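Local structure of type 3 secretion system chaperone YscE (Yersinia pestis, 2P58) at residues 26-31 with 49-54. The protein acts with YscG as a cytoplasmic chaperone that keeps the needle protein YscF from polymerizing before it is secreted by the type III system. Sequence-based numbering, arbitrary orientation.
Sequences KLKKDM and ALESAI
Leu27 and Leu50 meet through a single methyl each, CD2 of Leu27 lying 4.0 Å from CD1 of Leu50, while CA of Leu27 and CA of Leu50 stand 9.6 Å apart. Both side chains set out toward the opposite helix and run at a slant to one another where their methyls meet. With CG anti to the backbone N, chi1 of 175° carries CD2 of Leu27 out toward helix 37-60, and in Leu50 a chi1 of -74°, which places CG beside the backbone N, brings CD1 to meet it. The overlap is modest: the two segments bury about 89 Å² between them, both sides summed. Leu27 also touches Trp43, Glu46 and Ser47, which lie within about two turns before Leu50 on helix 37-60. The two segments belong to an antiparallel helical hairpin: helix 10-30 and helix 37-60 run side by side, joined by a short connection, and the leucine pair is part of the apolar seam between them. Leu50 also packs on an apolar side chain of the chain of another protein, which likewise covers Ala49, Ser52 and Ala53; segment 49-54 thus packs on helix 10-30 and on a second protein. Toward the more exposed margin, the extended Lys28 and the carboxylate of Glu51 approach each other, CE of Lys28 coming to 4.5 Å from OE2 of Glu51. The charged atoms NZ of Lys28 and OE2 of Glu51 remain 4.8 Å apart, too far for a salt bridge, although their opposite charges may still attract weakly. OE2 of Glu51 also takes part in a weak hydrogen bond with OG of Ser47, one turn earlier in the same helix.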
ATOM      1  N   LYS A  26     -16.501  11.046 -16.069  1.00 16.22           N
ATOM      2  CA  LYS A  26     -17.826  10.990 -15.470  1.00 17.27           C
ATOM      3  C   LYS A  26     -17.900  11.910 -14.227  1.00 17.92           C
ATOM      4  O   LYS A  26     -18.870  12.641 -14.034  1.00 16.37           O
ATOM      5  CB  LYS A  26     -18.205   9.552 -15.081  1.00 20.06           C
ATOM      6  CG  LYS A  26     -19.525   9.453 -14.307  1.00 25.35           C
ATOM      7  CD  LYS A  26     -19.845   8.031 -13.892  1.00 33.07           C
ATOM      8  CE  LYS A  26     -20.985   7.994 -12.864  1.00 35.72           C
ATOM      9  NZ  LYS A  26     -20.635   8.813 -11.647  1.00 41.09           N
ATOM     10  N   LEU A  27     -16.863  11.869 -13.395  1.00 15.72           N
ATOM     11  CA  LEU A  27     -16.795  12.723 -12.209  1.00 15.63           C
ATOM     12  C   LEU A  27     -16.806  14.201 -12.628  1.00 16.17           C
ATOM     13  O   LEU A  27     -17.508  15.020 -12.028  1.00 16.27           O
ATOM     14  CB  LEU A  27     -15.504  12.406 -11.429  1.00 16.40           C
ATOM     15  CG  LEU A  27     -15.217  13.286 -10.218  1.00 17.84           C
ATOM     16  CD1 LEU A  27     -16.381  13.210  -9.229  1.00 18.40           C
ATOM     17  CD2 LEU A  27     -13.907  12.800  -9.566  1.00 17.82           C
ATOM     18  N   LYS A  28     -16.083  14.561 -13.686  1.00 16.59           N
ATOM     19  CA  LYS A  28     -16.096  15.970 -14.068  1.00 18.39           C
ATOM     20  C   LYS A  28     -17.488  16.373 -14.547  1.00 17.22           C
ATOM     21  O   LYS A  28     -17.902  17.518 -14.370  1.00 15.49           O
ATOM     22  CB  LYS A  28     -15.047  16.252 -15.130  1.00 20.22           C
ATOM     23  CG  LYS A  28     -13.622  16.141 -14.579  1.00 24.15           C
ATOM     24  CD  LYS A  28     -12.634  16.373 -15.695  1.00 27.34           C
ATOM     25  CE  LYS A  28     -11.222  16.386 -15.182  1.00 29.82           C
ATOM     26  NZ  LYS A  28     -10.297  16.589 -16.320  1.00 32.77           N
ATOM     27  N   LYS A  29     -18.218  15.434 -15.151  1.00 18.52           N
ATOM     28  CA  LYS A  29     -19.606  15.716 -15.562  1.00 20.56           C
ATOM     29  C   LYS A  29     -20.505  15.829 -14.311  1.00 21.71           C
ATOM     30  O   LYS A  29     -21.393  16.693 -14.239  1.00 21.08           O
ATOM     31  CB  LYS A  29     -20.113  14.626 -16.508  1.00 22.34           C
ATOM     32  CG  LYS A  29     -19.471  14.745 -17.873  1.00 27.44           C
ATOM     33  CD  LYS A  29     -19.967  13.666 -18.845  1.00 33.03           C
ATOM     34  CE  LYS A  29     -19.102  13.621 -20.119  1.00 33.59           C
ATOM     35  NZ  LYS A  29     -19.309  12.298 -20.802  1.00 36.08           N
ATOM     36  N   ASP A  30     -20.281  14.971 -13.315  1.00 19.99           N
ATOM     37  CA  ASP A  30     -21.065  15.070 -12.083  1.00 19.59           C
ATOM     38  C   ASP A  30     -20.785  16.427 -11.400  1.00 17.32           C
ATOM     39  O   ASP A  30     -21.654  17.006 -10.781  1.00 18.42           O
ATOM     40  CB  ASP A  30     -20.709  13.951 -11.071  1.00 22.55           C
ATOM     41  CG  ASP A  30     -21.172  12.563 -11.520  1.00 28.34           C
ATOM     42  OD1 ASP A  30     -21.984  12.468 -12.464  1.00 30.13           O
ATOM     43  OD2 ASP A  30     -20.717  11.560 -10.917  1.00 30.32           O
HETATM   44  N   MSE A  31     -19.565  16.930 -11.518  1.00 15.71           N
HETATM   45  CA  MSE A  31     -19.223  18.192 -10.888  1.00 17.60           C
HETATM   46  C   MSE A  31     -19.866  19.420 -11.562  1.00 19.47           C
HETATM   47  O   MSE A  31     -19.712  20.555 -11.087  1.00 18.46           O
HETATM   48  CB  MSE A  31     -17.702  18.341 -10.825  1.00 16.48           C
HETATM   49  CG  MSE A  31     -17.034  17.254  -9.925  1.00 15.82           C
HETATM   50 SE   MSE A  31     -15.176  17.262  -9.898  1.00 13.62          SE
HETATM   51  CE  MSE A  31     -14.915  18.708  -9.038  1.00 18.19           C
ATOM     52  N   ALA A  49      -7.368  11.989  -6.760  1.00 14.07           N
ATOM     53  CA  ALA A  49      -6.912  10.599  -6.649  1.00 14.07           C
ATOM     54  C   ALA A  49      -6.852   9.953  -8.044  1.00 12.50           C
ATOM     55  O   ALA A  49      -5.903   9.236  -8.402  1.00 12.17           O
ATOM     56  CB  ALA A  49      -7.846   9.825  -5.754  1.00 11.86           C
ATOM     57  N   LEU A  50      -7.869  10.226  -8.847  1.00 11.66           N
ATOM     58  CA  LEU A  50      -7.894   9.641 -10.188  1.00 13.26           C
ATOM     59  C   LEU A  50      -6.781  10.209 -11.047  1.00 13.45           C
ATOM     60  O   LEU A  50      -6.114   9.455 -11.756  1.00 12.42           O
ATOM     61  CB  LEU A  50      -9.253   9.904 -10.852  1.00 14.74           C
ATOM     62  CG  LEU A  50     -10.398   9.059 -10.293  1.00 15.52           C
ATOM     63  CD1 LEU A  50     -11.729   9.635 -10.760  1.00 14.75           C
ATOM     64  CD2 LEU A  50     -10.239   7.597 -10.735  1.00 15.27           C
ATOM     65  N   GLU A  51      -6.584  11.533 -11.002  1.00 14.77           N
ATOM     66  CA  GLU A  51      -5.542  12.167 -11.795  1.00 15.72           C
ATOM     67  C   GLU A  51      -4.199  11.584 -11.386  1.00 13.76           C
ATOM     68  O   GLU A  51      -3.341  11.322 -12.218  1.00 13.07           O
ATOM     69  CB  GLU A  51      -5.544  13.694 -11.569  1.00 17.89           C
ATOM     70  CG  GLU A  51      -6.775  14.373 -12.190  1.00 25.65           C
ATOM     71  CD  GLU A  51      -6.986  15.807 -11.693  1.00 34.33           C
ATOM     72  OE1 GLU A  51      -6.157  16.296 -10.883  1.00 35.44           O
ATOM     73  OE2 GLU A  51      -7.996  16.436 -12.111  1.00 38.68           O
ATOM     74  N   SER A  52      -4.030  11.397 -10.083  1.00 13.46           N
ATOM     75  CA  SER A  52      -2.773  10.855  -9.548  1.00 13.40           C
ATOM     76  C   SER A  52      -2.510   9.436 -10.012  1.00 10.88           C
ATOM     77  O   SER A  52      -1.379   9.055 -10.286  1.00 14.07           O
ATOM     78  CB  SER A  52      -2.827  10.897  -8.017  1.00 12.77           C
ATOM     79  OG  SER A  52      -2.798  12.254  -7.572  1.00 16.62           O
ATOM     80  N   ALA A  53      -3.555   8.624 -10.016  1.00 11.51           N
ATOM     81  CA  ALA A  53      -3.425   7.252 -10.453  1.00 11.84           C
ATOM     82  C   ALA A  53      -3.074   7.188 -11.940  1.00 11.68           C
ATOM     83  O   ALA A  53      -2.213   6.426 -12.362  1.00 11.57           O
ATOM     84  CB  ALA A  53      -4.750   6.491 -10.181  1.00 12.04           C
ATOM     85  N   ILE A  54      -3.747   8.004 -12.741  1.00 12.84           N
ATOM     86  CA  ILE A  54      -3.469   8.015 -14.182  1.00 14.16           C
ATOM     87  C   ILE A  54      -2.005   8.402 -14.405  1.00 14.53           C
ATOM     88  O   ILE A  54      -1.306   7.784 -15.213  1.00 15.35           O
ATOM     89  CB  ILE A  54      -4.434   9.020 -14.898  1.00 15.87           C
ATOM     90  CG1 ILE A  54      -5.856   8.467 -14.858  1.00 14.83           C
ATOM     91  CG2 ILE A  54      -3.967   9.298 -16.313  1.00 15.79           C
ATOM     92  CD1 ILE A  54      -6.951   9.529 -15.073  1.00 15.58           C
TER